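Local coordinates for beta-xylanase (Caldicellulosiruptor kristjanssonii, PDB 7NWN), which carries a calcium-binding module of carbohydrate-binding family 9, which probably attaches a multimodular, heat-stable xylan-degrading enzyme to plant cell-wall polysaccharide, at residues P79-A84 with D142-E147; A74-P79 with D92-F97. All coordinates share one frame; numbering follows the deposited sequence.

Overall arrangement
Contacts 1 and 2 meet at a calcium ion, have P79 in common, and have centres about 7 Å apart. In contact 2, D78 and D92 grip this ion from positions flanking strands in two different sheets; in contact 1, the chain running on from D78 adds the carbonyl of V80 and then lays L81 against strand 143-151. A probable hydrogen bond from N82 N to D92 OD2, 2.7 Å long, ties the loop to the site. Strands 69-77 and 143-151 are neighbours in one sheet, and V146 N probably donates to A74 O at 2.8 Å. E147 of contact 1 serves another calcium, 23.4 Å from the first, ion to ion.

Contact 1 (P79-A84 with D142-E147); sequences PVLNSA and DGYRVE. With CA (calcium ion), chain R; CA (calcium ion), chain Q.
P79 and D142 bring the two backbones nearest, their CA atoms 4.6 Å apart, and no hydrogen bond passes between the segments; past this point the 79-84 loop swings away from strand 143-151. The side-chain contact rests on L81 and Y144. L81 turns both methyls to the tyrosine: CD2 sits 3.7 Å from Y144 CD1 and nearly as close to CE1, approaching the ring at a slant, while L81 CD1 lies 4.0 Å from the carbonyl oxygen of G143. Y144 holds its ring between its own backbone N and carbonyl carbon (chi1 62°), which puts CD1 beside L81, and V146 CG2 abuts the ring edge in its plane. Strand 143-151 is an inner strand of the four-stranded antiparallel sheet, flanked by 69-77 and 133-140, and L81 also touches L139 on the latter. Replacing L81 with an alanine would probably strip the CD1 and CE1 atoms of Y144 of this neighbour and leave a gap beside L139. A side chain at G143 would collide with the carbonyl oxygen of D142, so only glycine fits comfortably there. Each segment also serves a metal: V80 O binds one calcium at 2.2 Å, next to D78 and D92, whereas the extended E147 clasps a second with both carboxylate oxygens, OE2 at 2.4 Å, in a site that also takes V31, D33, E35, D37 and a water.

Contact 2 (A74-P79 with D92-F97); sequences AEVYDP and DSVEIF. With CA (calcium ion), chain Q.
D78 and D92 meet on one calcium ion as neighbouring ligands, their carboxylates set about a right angle apart around it, planes 84° to each other. Each clasps the metal with both oxygens: D78 OD2 is 2.5 Å from the ion, and D92 OD1 is 2.6 Å from it. Sharing the ion brings D78 OD2 within 2.7 Å of D92 OD1. That is no hydrogen bond; the shared cation probably offsets the repulsion between the two negative groups. With CG opposite its backbone N (chi1 -174°), D78 extends its carboxylate toward the ion and D92. The D92 group is further held by N82 N, which donates to OD2.

Deeper in, V76 and V94 pass alongside each other, running opposite ways. They meet through one methyl each, V76 CG2 lying 3.9 Å from V94 CG1, and Y144 packs against both side chains. V76 belongs to the four-stranded antiparallel sheet and V94 to the larger mixed sheet, so this apolar pair bridges the layers of the module. The carbonyl oxygens of V80 and A171 and a water complete the seven oxygen ligands. With D78 just past one strand and D92 just ahead of another, the arrangement is a calcium site pinning together the two sheets of a beta-sandwich, the fold of family 9 carbohydrate-binding modules.

Contact 1 (P79-A84 with D142-E147)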
loop_
_atom_site.group_PDB
_atom_site.type_symbol
_atom_site.label_atom_id
_atom_site.label_comp_id
_atom_site.label_asym_id
_atom_site.label_seq_id
_atom_site.Cartn_x
_atom_site.Cartn_y
_atom_site.Cartn_z
ATOM N N PRO A 79 -10.683 12.992 10.028
ATOM C CA PRO A 79 -11.623 13.183 11.151
ATOM C C PRO A 79 -13.048 12.619 11.004
ATOM O O PRO A 79 -13.759 12.463 12.002
ATOM C CB PRO A 79 -11.584 14.706 11.380
ATOM C CG PRO A 79 -11.222 15.274 10.002
ATOM C CD PRO A 79 -10.288 14.247 9.370
ATOM N N VAL A 80 -13.456 12.216 9.791
ATOM C CA VAL A 80 -14.758 11.574 9.626
ATOM C C VAL A 80 -14.583 10.270 8.852
ATOM O O VAL A 80 -14.275 10.303 7.687
ATOM C CB VAL A 80 -15.760 12.502 8.899
ATOM C CG1 VAL A 80 -17.124 11.837 8.741
ATOM C CG2 VAL A 80 -15.887 13.881 9.563
ATOM N N LEU A 81 -14.851 9.119 9.464
ATOM C CA LEU A 81 -14.747 7.853 8.757
ATOM C C LEU A 81 -16.133 7.386 8.352
ATOM O O LEU A 81 -17.041 7.305 9.171
ATOM C CB LEU A 81 -14.058 6.799 9.627
ATOM C CG LEU A 81 -12.661 7.217 10.104
ATOM C CD1 LEU A 81 -12.029 6.097 10.929
ATOM C CD2 LEU A 81 -11.782 7.612 8.905
ATOM N N ASN A 82 -16.263 7.025 7.078
ATOM C CA ASN A 82 -17.536 6.566 6.559
ATOM C C ASN A 82 -17.313 5.378 5.614
ATOM O O ASN A 82 -16.449 5.423 4.756
ATOM C CB ASN A 82 -18.233 7.726 5.838
ATOM C CG ASN A 82 -19.648 7.302 5.525
ATOM O OD1 ASN A 82 -19.883 6.484 4.611
ATOM N ND2 ASN A 82 -20.584 7.787 6.336
ATOM N N SER A 83 -18.080 4.332 5.807
ATOM C CA SER A 83 -18.064 3.171 4.948
ATOM C C SER A 83 -19.505 2.705 4.722
ATOM O O SER A 83 -19.706 1.517 4.468
ATOM C CB SER A 83 -17.259 2.024 5.545
ATOM O OG SER A 83 -17.613 1.748 6.896
ATOM N N ALA A 84 -20.474 3.636 4.745
ATOM C CA ALA A 84 -21.872 3.244 4.511
ATOM C C ALA A 84 -22.186 2.939 3.026
ATOM O O ALA A 84 -23.032 2.103 2.766
ATOM C CB ALA A 84 -22.822 4.240 5.143
ATOM N N ASP A 142 -8.682 10.679 15.381
ATOM C CA ASP A 142 -8.514 11.375 14.096
ATOM C C ASP A 142 -8.019 10.534 12.910
ATOM O O ASP A 142 -7.541 11.101 11.933
ATOM C CB ASP A 142 -7.641 12.620 14.241
ATOM C CG ASP A 142 -8.176 13.550 15.332
ATOM O OD1 ASP A 142 -9.418 13.866 15.330
ATOM O OD2 ASP A 142 -7.368 13.900 16.214
ATOM N N GLY A 143 -8.146 9.201 12.933
ATOM C CA GLY A 143 -7.786 8.526 11.697
ATOM C C GLY A 143 -7.723 7.017 11.873
ATOM O O GLY A 143 -8.437 6.444 12.717
ATOM N N TYR A 144 -6.827 6.397 11.091
ATOM C CA TYR A 144 -6.773 4.947 11.151
ATOM C C TYR A 144 -5.421 4.555 10.587
ATOM O O TYR A 144 -4.756 5.378 9.951
ATOM C CB TYR A 144 -7.946 4.281 10.402
ATOM C CG TYR A 144 -8.045 4.545 8.910
ATOM C CD1 TYR A 144 -8.697 5.683 8.414
ATOM C CD2 TYR A 144 -7.564 3.619 7.968
ATOM C CE1 TYR A 144 -8.837 5.933 7.050
ATOM C CE2 TYR A 144 -7.729 3.843 6.597
ATOM C CZ TYR A 144 -8.344 5.008 6.137
ATOM O OH TYR A 144 -8.482 5.230 4.793
ATOM N N ARG A 145 -5.040 3.297 10.842
ATOM C CA ARG A 145 -3.797 2.761 10.334
ATOM C C ARG A 145 -4.159 1.465 9.599
ATOM O O ARG A 145 -5.064 0.762 10.062
ATOM C CB ARG A 145 -2.905 2.432 11.537
ATOM C CG ARG A 145 -1.588 1.780 11.145
ATOM C CD ARG A 145 -0.711 1.489 12.367
ATOM N NE ARG A 145 -0.328 2.721 13.048
ATOM C CZ ARG A 145 -0.476 2.919 14.348
ATOM N NH1 ARG A 145 -0.946 1.932 15.111
ATOM N NH2 ARG A 145 -0.142 4.114 14.849
ATOM N N VAL A 146 -3.427 1.168 8.502
ATOM C CA VAL A 146 -3.543 -0.079 7.760
ATOM C C VAL A 146 -2.151 -0.689 7.797
ATOM O O VAL A 146 -1.186 0.041 7.612
ATOM C CB VAL A 146 -3.976 0.163 6.304
ATOM C CG1 VAL A 146 -3.913 -1.136 5.493
ATOM C CG2 VAL A 146 -5.401 0.781 6.289
ATOM N N GLU A 147 -2.078 -1.978 8.139
ATOM C CA GLU A 147 -0.829 -2.709 7.993
ATOM C C GLU A 147 -1.120 -3.923 7.110
ATOM O O GLU A 147 -2.002 -4.686 7.448
ATOM C CB GLU A 147 -0.352 -3.146 9.371
ATOM C CG GLU A 147 1.110 -3.657 9.348
ATOM C CD GLU A 147 1.695 -3.829 10.744
ATOM O OE1 GLU A 147 0.914 -4.112 11.691
ATOM O OE2 GLU A 147 2.923 -3.633 10.901
HETATM CA CA CA R . 2.896 -4.468 13.193
HETATM CA CA CA Q . -13.425 10.400 5.604
HETATM O O HOH W 1 -13.796 12.962 5.674
HETATM O O HOH W 2 3.722 -5.048 15.425
#

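Contact 2 (A74-P79 with D92-F97)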
loop_
_atom_site.group_PDB
_atom_site.type_symbol
_atom_site.label_atom_id
_atom_site.label_comp_id
_atom_site.label_asym_id
_atom_site.label_seq_id
_atom_site.Cartn_x
_atom_site.Cartn_y
_atom_site.Cartn_z
ATOM N N ALA A 74 0.261 2.101 6.389
ATOM C CA ALA A 74 -0.286 3.394 6.036
ATOM C C ALA A 74 -0.974 3.984 7.263
ATOM O O ALA A 74 -1.678 3.278 7.998
ATOM C CB ALA A 74 -1.241 3.251 4.860
ATOM N N GLU A 75 -0.775 5.297 7.463
ATOM C CA GLU A 75 -1.623 6.022 8.410
ATOM C C GLU A 75 -2.345 7.167 7.701
ATOM O O GLU A 75 -1.730 7.928 6.918
ATOM C CB GLU A 75 -0.767 6.606 9.539
ATOM C CG GLU A 75 -0.300 5.521 10.458
ATOM C CD GLU A 75 0.486 5.955 11.685
ATOM O OE1 GLU A 75 0.502 7.147 11.998
ATOM O OE2 GLU A 75 1.056 5.072 12.328
ATOM N N VAL A 76 -3.644 7.272 8.013
ATOM C CA VAL A 76 -4.476 8.283 7.400
ATOM C C VAL A 76 -5.010 9.190 8.518
ATOM O O VAL A 76 -5.665 8.691 9.430
ATOM C CB VAL A 76 -5.640 7.618 6.623
ATOM C CG1 VAL A 76 -6.557 8.675 5.980
ATOM C CG2 VAL A 76 -5.138 6.623 5.558
ATOM N N TYR A 77 -4.788 10.496 8.384
ATOM C CA TYR A 77 -5.480 11.506 9.168
ATOM C C TYR A 77 -6.778 11.863 8.440
ATOM O O TYR A 77 -6.754 12.365 7.317
ATOM C CB TYR A 77 -4.560 12.720 9.339
ATOM C CG TYR A 77 -5.237 13.877 10.030
ATOM C CD1 TYR A 77 -5.258 13.972 11.419
ATOM C CD2 TYR A 77 -5.882 14.868 9.284
ATOM C CE1 TYR A 77 -5.905 15.023 12.060
ATOM C CE2 TYR A 77 -6.550 15.911 9.906
ATOM C CZ TYR A 77 -6.556 15.985 11.297
ATOM O OH TYR A 77 -7.218 17.006 11.911
ATOM N N ASP A 78 -7.907 11.575 9.100
ATOM C CA ASP A 78 -9.221 11.690 8.531
ATOM C C ASP A 78 -10.209 11.773 9.689
ATOM O O ASP A 78 -10.549 10.763 10.293
ATOM C CB ASP A 78 -9.530 10.520 7.606
ATOM C CG ASP A 78 -10.850 10.631 6.834
ATOM O OD1 ASP A 78 -11.619 11.620 7.003
ATOM O OD2 ASP A 78 -11.085 9.722 6.044
ATOM N N PRO A 79 -10.683 12.992 10.028
ATOM C CA PRO A 79 -11.623 13.183 11.151
ATOM C C PRO A 79 -13.048 12.619 11.004
ATOM O O PRO A 79 -13.759 12.463 12.002
ATOM C CB PRO A 79 -11.584 14.706 11.380
ATOM C CG PRO A 79 -11.222 15.274 10.002
ATOM C CD PRO A 79 -10.288 14.247 9.370
ATOM N N ASP A 92 -14.047 5.166 3.071
ATOM C CA ASP A 92 -12.708 5.565 3.468
ATOM C C ASP A 92 -11.829 4.299 3.476
ATOM O O ASP A 92 -12.143 3.364 4.183
ATOM C CB ASP A 92 -12.735 6.155 4.869
ATOM C CG ASP A 92 -13.180 7.616 4.901
ATOM O OD1 ASP A 92 -12.618 8.438 4.159
ATOM O OD2 ASP A 92 -14.084 7.914 5.658
ATOM N N SER A 93 -10.780 4.281 2.656
ATOM C CA SER A 93 -10.101 3.046 2.305
ATOM C C SER A 93 -8.750 3.426 1.714
ATOM O O SER A 93 -8.536 4.590 1.355
ATOM C CB SER A 93 -10.949 2.186 1.359
ATOM O OG SER A 93 -11.273 2.904 0.198
ATOM N N VAL A 94 -7.825 2.464 1.705
ATOM C CA VAL A 94 -6.576 2.665 0.994
ATOM C C VAL A 94 -6.483 1.603 -0.116
ATOM O O VAL A 94 -7.038 0.535 0.019
ATOM C CB VAL A 94 -5.333 2.636 1.914
ATOM C CG1 VAL A 94 -5.404 3.631 3.067
ATOM C CG2 VAL A 94 -5.015 1.257 2.393
ATOM N N GLU A 95 -5.787 1.913 -1.214
ATOM C CA GLU A 95 -5.636 0.947 -2.301
ATOM C C GLU A 95 -4.148 0.833 -2.617
ATOM O O GLU A 95 -3.404 1.821 -2.524
ATOM C CB GLU A 95 -6.305 1.494 -3.557
ATOM C CG GLU A 95 -7.815 1.666 -3.403
ATOM C CD GLU A 95 -8.564 2.078 -4.642
ATOM O OE1 GLU A 95 -7.944 2.149 -5.733
ATOM O OE2 GLU A 95 -9.770 2.337 -4.528
ATOM N N ILE A 96 -3.745 -0.401 -2.943
ATOM C CA ILE A 96 -2.356 -0.745 -3.220
ATOM C C ILE A 96 -2.370 -1.413 -4.593
ATOM O O ILE A 96 -3.165 -2.305 -4.814
ATOM C CB ILE A 96 -1.774 -1.676 -2.116
ATOM C CG1 ILE A 96 -1.728 -0.916 -0.773
ATOM C CG2 ILE A 96 -0.352 -2.167 -2.468
ATOM C CD1 ILE A 96 -1.745 -1.869 0.412
ATOM N N PHE A 97 -1.491 -0.946 -5.471
ATOM C CA PHE A 97 -1.339 -1.467 -6.818
ATOM C C PHE A 97 0.089 -1.999 -6.954
ATOM O O PHE A 97 1.011 -1.333 -6.487
ATOM C CB PHE A 97 -1.496 -0.296 -7.794
ATOM C CG PHE A 97 -2.768 0.535 -7.694
ATOM C CD1 PHE A 97 -2.935 1.474 -6.680
ATOM C CD2 PHE A 97 -3.774 0.402 -8.651
ATOM C CE1 PHE A 97 -4.061 2.290 -6.639
ATOM C CE2 PHE A 97 -4.908 1.218 -8.628
ATOM C CZ PHE A 97 -5.044 2.159 -7.618
HETATM CA CA CA Q . -13.425 10.400 5.604
HETATM O O HOH W 1 -13.796 12.962 5.674
#